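PDB 4CW4: beta-ketoacyl synthase from Pseudomonas aeruginosa, which catalyses the condensation of acetyl-CoA with malonyl-ACP into acetoacetyl-ACP, the primer that starts fatty acid biosynthesis. Local coordinates for residues S228-L233 with P319-G324; R186-G191 with L256-N261. All coordinates share one frame; numbering follows the deposited sequence.

How the contacts relate
Both contacts are buried, lie within the ketosynthase region, reach the second subunit and cross along the chain, their segments alternating in sequence. Contact 1 sets the loop after strand 222-225 against helix 319-327, nearer the inferred active-site cysteine. Contact 2 packs the lead-in to helix 190-204 against helix 255-259, away from the annotated sites, and reaches an exposed residue at its margin. The two are coupled through Gln232, whose NE2 lies 2.8 Å from Phe260 O and 3.0 Å from Leu258 O, probably hydrogen-bonded to both. Contact 1 combines a sulfur-centred apolar patch with a water bridge; contact 2 rests on a leucine packed against a proline, a histidine ring and a backbone carbonyl.

Contact 1 (S228-L233 with P319-G324); sequences SIMSQL and PECIEG
Leu233 O receives a hydrogen bond from a water 2.8 Å away, and the same water donates a longer one, 3.2 Å, to Glu320 OE1. This bridge ties the end of the 228-233 loop to the first turn of helix 319-327. The other carboxylate oxygen of Glu320, OE2, is hydrogen-bonded to Gln243 NE2, so both ends of that group have partners. Next to the bridge the contact turns apolar. With SG anti to the carbonyl carbon (chi1 -63°), Cys321 projects its sulfur from the helix toward the loop, where Leu233 CD1 meets SG at 3.8 Å. Met230, bent at chi2 and chi3, brings its CE to 4.1 Å from the same SG in the conformer described; a second one was also deposited, so this half of the contact is less certain. Inside the loop, Ser228 OG donates to Gln232 OE1 over 3.0 Å, tilted 30° out of the carbonyl plane. The Glu314 carboxylate holds the backbone N of Ile229 and of Met230, while Phe260 of the second subunit packs on both side chains. The side chain of Met230 lies about 8 Å from that of Cys286, the inferred active-site nucleophile. The polar links thus hold the loop in shape, while between 228-233 and 319-324 the link is one shared water and non-directional contacts round a thiol.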
loop_
_atom_site.group_PDB
_atom_site.type_symbol
_atom_site.label_atom_id
_atom_site.label_comp_id
_atom_site.label_asym_id
_atom_site.label_seq_id
_atom_site.Cartn_x
_atom_site.Cartn_y
_atom_site.Cartn_z
ATOM N N SER A 228 0.796 4.406 -4.794
ATOM C CA SER A 228 1.491 3.726 -5.899
ATOM C C SER A 228 1.642 2.263 -5.502
ATOM O O SER A 228 1.556 1.935 -4.311
ATOM C CB SER A 228 2.881 4.328 -6.121
ATOM O OG SER A 228 3.695 4.175 -4.955
ATOM N N ILE A 229 1.845 1.370 -6.468
ATOM C CA ILE A 229 2.175 -0.009 -6.104
ATOM C C ILE A 229 3.658 -0.279 -5.923
ATOM O O ILE A 229 4.010 -1.203 -5.204
ATOM C CB ILE A 229 1.582 -1.101 -7.035
ATOM C CG1 ILE A 229 2.197 -1.091 -8.441
ATOM C CG2 ILE A 229 0.064 -0.989 -7.070
ATOM C CD1 ILE A 229 1.704 -2.286 -9.298
ATOM N N MET A 230 4.530 0.492 -6.576
ATOM C CA MET A 230 5.973 0.221 -6.476
ATOM C C MET A 230 6.658 0.834 -5.260
ATOM O O MET A 230 7.759 0.406 -4.913
ATOM C CB MET A 230 6.723 0.708 -7.719
ATOM C CG MET A 230 6.239 0.156 -9.054
ATOM S SD MET A 230 6.314 -1.640 -9.203
ATOM C CE MET A 230 8.038 -1.889 -8.904
ATOM N N SER A 231 5.992 1.794 -4.611
ATOM C CA SER A 231 6.637 2.852 -3.815
ATOM C C SER A 231 7.329 3.784 -4.817
ATOM O O SER A 231 7.405 3.471 -6.009
ATOM C CB SER A 231 7.646 2.310 -2.788
ATOM O OG SER A 231 7.065 1.303 -1.964
ATOM N N GLN A 232 7.816 4.933 -4.360
ATOM C CA GLN A 232 8.562 5.833 -5.233
ATOM C C GLN A 232 10.003 5.338 -5.253
ATOM O O GLN A 232 10.715 5.452 -4.252
ATOM C CB GLN A 232 8.470 7.291 -4.766
ATOM C CG GLN A 232 7.080 7.941 -4.979
ATOM C CD GLN A 232 6.028 7.377 -4.044
ATOM O OE1 GLN A 232 5.053 6.764 -4.482
ATOM N NE2 GLN A 232 6.203 7.608 -2.761
ATOM N N LEU A 233 10.416 4.770 -6.388
ATOM C CA LEU A 233 11.673 4.031 -6.472
ATOM C C LEU A 233 12.785 4.845 -7.113
ATOM O O LEU A 233 13.878 4.310 -7.346
ATOM C CB LEU A 233 11.475 2.718 -7.240
ATOM C CG LEU A 233 10.618 1.659 -6.525
ATOM C CD1 LEU A 233 10.501 0.399 -7.347
ATOM C CD2 LEU A 233 11.163 1.313 -5.156
ATOM N N PRO A 319 15.256 2.014 -14.758
ATOM C CA PRO A 319 15.876 0.769 -15.234
ATOM C C PRO A 319 15.527 -0.454 -14.377
ATOM O O PRO A 319 15.339 -1.534 -14.906
ATOM C CB PRO A 319 17.375 1.061 -15.147
ATOM C CG PRO A 319 17.488 2.545 -15.225
ATOM C CD PRO A 319 16.241 3.096 -14.585
ATOM N N GLU A 320 15.454 -0.287 -13.065
ATOM C CA GLU A 320 15.223 -1.421 -12.170
ATOM C C GLU A 320 13.815 -1.994 -12.354
ATOM O O GLU A 320 13.628 -3.223 -12.349
ATOM C CB GLU A 320 15.431 -0.992 -10.720
ATOM C CG GLU A 320 16.864 -0.556 -10.360
ATOM C CD GLU A 320 17.187 0.881 -10.757
ATOM O OE1 GLU A 320 16.298 1.614 -11.286
ATOM O OE2 GLU A 320 18.345 1.283 -10.512
ATOM N N CYS A 321 12.827 -1.114 -12.528
ATOM C CA CYS A 321 11.452 -1.568 -12.745
ATOM C C CYS A 321 11.344 -2.303 -14.061
ATOM O O CYS A 321 10.697 -3.335 -14.144
ATOM C CB CYS A 321 10.492 -0.403 -12.726
ATOM S SG CYS A 321 10.435 0.441 -11.191
ATOM N N ILE A 322 11.983 -1.758 -15.092
ATOM C CA ILE A 322 11.941 -2.375 -16.397
ATOM C C ILE A 322 12.594 -3.755 -16.339
ATOM O O ILE A 322 12.027 -4.737 -16.827
ATOM C CB ILE A 322 12.594 -1.482 -17.480
ATOM C CG1 ILE A 322 11.793 -0.183 -17.662
ATOM C CG2 ILE A 322 12.711 -2.237 -18.795
ATOM C CD1 ILE A 322 12.533 0.877 -18.465
ATOM N N GLU A 323 13.777 -3.849 -15.734
ATOM C CA GLU A 323 14.421 -5.150 -15.622
ATOM C C GLU A 323 13.627 -6.128 -14.768
ATOM O O GLU A 323 13.567 -7.312 -15.086
ATOM C CB GLU A 323 15.859 -5.043 -15.121
ATOM C CG GLU A 323 16.554 -6.404 -15.169
ATOM C CD GLU A 323 17.992 -6.421 -14.709
ATOM O OE1 GLU A 323 18.596 -5.356 -14.482
ATOM O OE2 GLU A 323 18.534 -7.541 -14.589
ATOM N N GLY A 324 13.018 -5.637 -13.693
ATOM C CA GLY A 324 12.225 -6.490 -12.804
ATOM C C GLY A 324 11.037 -7.140 -13.513
ATOM O O GLY A 324 10.775 -8.335 -13.359
HETATM O O HOH W 1 15.736 4.196 -9.458
#

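Contact 2 (R186-G191 with L256-N261); sequences RFHPRG and LPLGFN
Two first torsions bring His188 and Leu258 together: each places CG anti to its own carbonyl carbon, with chi1 -66° in the histidine and -63° in the leucine. The histidine's CB points away from the partner segment, yet this rotation swings the ring back, and CD2 comes within 4.2 Å of Leu258 CD1. That methyl approaches the ring obliquely and also lies 3.4 Å from Phe187 O. Pro189 adds a second surface against the leucine. Crossing its side chain at about a right angle, it sets CD 3.9 Å from Leu258 CB and lays CG against Leu258 O at 3.7 Å, a carbonyl that Gln232 NE2 probably hydrogen-bonds. His188 ND1 is hydrogen-bonded to Tyr183 OH, and Phe267 meets the ring edge-to-face. Pro189 also occupies the N-cap position of helix 190-204, where Asp234 OD2 accepts a hydrogen bond from Arg190 N. In this buried part of the thiolase-like fold, the contact therefore joins the start of one helix to a short, weakly bonded helical segment about 256-259. Its chemistry is van der Waals contact, so the fit depends on the shapes of leucine and proline, while the bond to Tyr183 and the neighbouring rings probably help to fix the histidine.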
loop_
_atom_site.group_PDB
_atom_site.type_symbol
_atom_site.label_atom_id
_atom_site.label_comp_id
_atom_site.label_asym_id
_atom_site.label_seq_id
_atom_site.Cartn_x
_atom_site.Cartn_y
_atom_site.Cartn_z
ATOM N N ARG A 186 11.536 20.605 -5.160
ATOM C CA ARG A 186 12.855 20.166 -4.703
ATOM C C ARG A 186 12.768 18.924 -3.807
ATOM O O ARG A 186 11.989 18.869 -2.852
ATOM C CB ARG A 186 13.582 21.308 -3.980
ATOM C CG ARG A 186 13.906 22.495 -4.872
ATOM C CD ARG A 186 14.543 23.636 -4.079
ATOM N NE ARG A 186 14.965 24.747 -4.935
ATOM C CZ ARG A 186 14.130 25.598 -5.528
ATOM N NH1 ARG A 186 12.817 25.466 -5.377
ATOM N NH2 ARG A 186 14.611 26.578 -6.284
ATOM N N PHE A 187 13.570 17.931 -4.175
ATOM C CA PHE A 187 13.698 16.649 -3.488
ATOM C C PHE A 187 12.486 15.714 -3.532
ATOM O O PHE A 187 12.500 14.656 -2.904
ATOM C CB PHE A 187 14.168 16.847 -2.051
ATOM C CG PHE A 187 15.542 17.431 -1.948
ATOM C CD1 PHE A 187 16.650 16.712 -2.376
ATOM C CD2 PHE A 187 15.728 18.694 -1.430
ATOM C CE1 PHE A 187 17.921 17.249 -2.278
ATOM C CE2 PHE A 187 16.989 19.238 -1.331
ATOM C CZ PHE A 187 18.086 18.518 -1.756
ATOM N N HIS A 188 11.464 16.065 -4.293
ATOM C CA HIS A 188 10.322 15.174 -4.438
ATOM C C HIS A 188 10.553 14.118 -5.516
ATOM O O HIS A 188 10.925 14.460 -6.641
ATOM C CB HIS A 188 9.095 15.981 -4.824
ATOM C CG HIS A 188 8.639 16.920 -3.765
ATOM N ND1 HIS A 188 7.688 17.888 -3.999
ATOM C CD2 HIS A 188 9.009 17.054 -2.469
ATOM C CE1 HIS A 188 7.475 18.566 -2.884
ATOM N NE2 HIS A 188 8.271 18.086 -1.944
ATOM N N PRO A 189 10.288 12.840 -5.200
ATOM C CA PRO A 189 10.209 11.843 -6.270
ATOM C C PRO A 189 9.214 12.234 -7.365
ATOM O O PRO A 189 8.212 12.945 -7.107
ATOM C CB PRO A 189 9.715 10.592 -5.554
ATOM C CG PRO A 189 10.130 10.764 -4.145
ATOM C CD PRO A 189 9.992 12.239 -3.889
ATOM N N ARG A 190 9.468 11.750 -8.576
ATOM C CA ARG A 190 8.629 12.080 -9.734
ATOM C C ARG A 190 7.161 11.724 -9.489
ATOM O O ARG A 190 6.284 12.487 -9.870
ATOM C CB ARG A 190 9.151 11.369 -10.975
ATOM C CG ARG A 190 8.372 11.691 -12.248
ATOM C CD ARG A 190 9.107 11.171 -13.461
ATOM N NE ARG A 190 8.367 11.384 -14.699
ATOM C CZ ARG A 190 8.376 12.517 -15.393
ATOM N NH1 ARG A 190 9.077 13.560 -14.969
ATOM N NH2 ARG A 190 7.682 12.611 -16.513
ATOM N N GLY A 191 6.898 10.604 -8.822
ATOM C CA GLY A 191 5.518 10.219 -8.549
ATOM C C GLY A 191 4.790 11.211 -7.657
ATOM O O GLY A 191 3.585 11.371 -7.765
ATOM N N LEU A 256 13.674 7.933 2.726
ATOM C CA LEU A 256 12.763 6.961 3.311
ATOM C C LEU A 256 11.319 7.523 3.371
ATOM O O LEU A 256 10.418 6.924 2.790
ATOM C CB LEU A 256 13.261 6.453 4.682
ATOM C CG LEU A 256 12.379 5.359 5.319
ATOM C CD1 LEU A 256 13.163 4.310 6.131
ATOM C CD2 LEU A 256 11.385 6.005 6.230
ATOM N N PRO A 257 11.096 8.676 4.045
ATOM C CA PRO A 257 9.687 9.077 4.157
ATOM C C PRO A 257 9.020 9.366 2.811
ATOM O O PRO A 257 7.855 8.979 2.638
ATOM C CB PRO A 257 9.730 10.306 5.078
ATOM C CG PRO A 257 11.142 10.775 5.038
ATOM C CD PRO A 257 11.979 9.558 4.827
ATOM N N LEU A 258 9.747 9.951 1.858
ATOM C CA LEU A 258 9.120 10.303 0.595
ATOM C C LEU A 258 8.971 9.095 -0.344
ATOM O O LEU A 258 8.287 9.170 -1.358
ATOM C CB LEU A 258 9.870 11.446 -0.092
ATOM C CG LEU A 258 9.902 12.777 0.671
ATOM C CD1 LEU A 258 10.514 13.872 -0.215
ATOM C CD2 LEU A 258 8.524 13.181 1.148
ATOM N N GLY A 259 9.583 7.972 0.002
ATOM C CA GLY A 259 9.416 6.768 -0.782
ATOM C C GLY A 259 8.157 5.978 -0.491
ATOM O O GLY A 259 7.716 5.217 -1.352
ATOM N N PHE A 260 7.571 6.151 0.693
ATOM C CA PHE A 260 6.421 5.337 1.088
ATOM C C PHE A 260 5.295 5.407 0.064
ATOM O O PHE A 260 4.976 6.481 -0.471
ATOM C CB PHE A 260 5.845 5.786 2.423
ATOM C CG PHE A 260 6.692 5.423 3.592
ATOM C CD1 PHE A 260 6.931 4.095 3.905
ATOM C CD2 PHE A 260 7.284 6.389 4.362
ATOM C CE1 PHE A 260 7.715 3.751 4.964
ATOM C CE2 PHE A 260 8.074 6.030 5.426
ATOM C CZ PHE A 260 8.278 4.711 5.726
ATOM N N ASN A 261 4.657 4.265 -0.166
ATOM C CA ASN A 261 3.606 4.180 -1.189
ATOM C C ASN A 261 2.369 5.006 -0.877
ATOM O O ASN A 261 1.546 5.224 -1.761
ATOM C CB ASN A 261 3.262 2.721 -1.529
ATOM C CG ASN A 261 2.148 2.164 -0.685
ATOM O OD1 ASN A 261 2.105 2.334 0.533
ATOM N ND2 ASN A 261 1.234 1.471 -1.347
#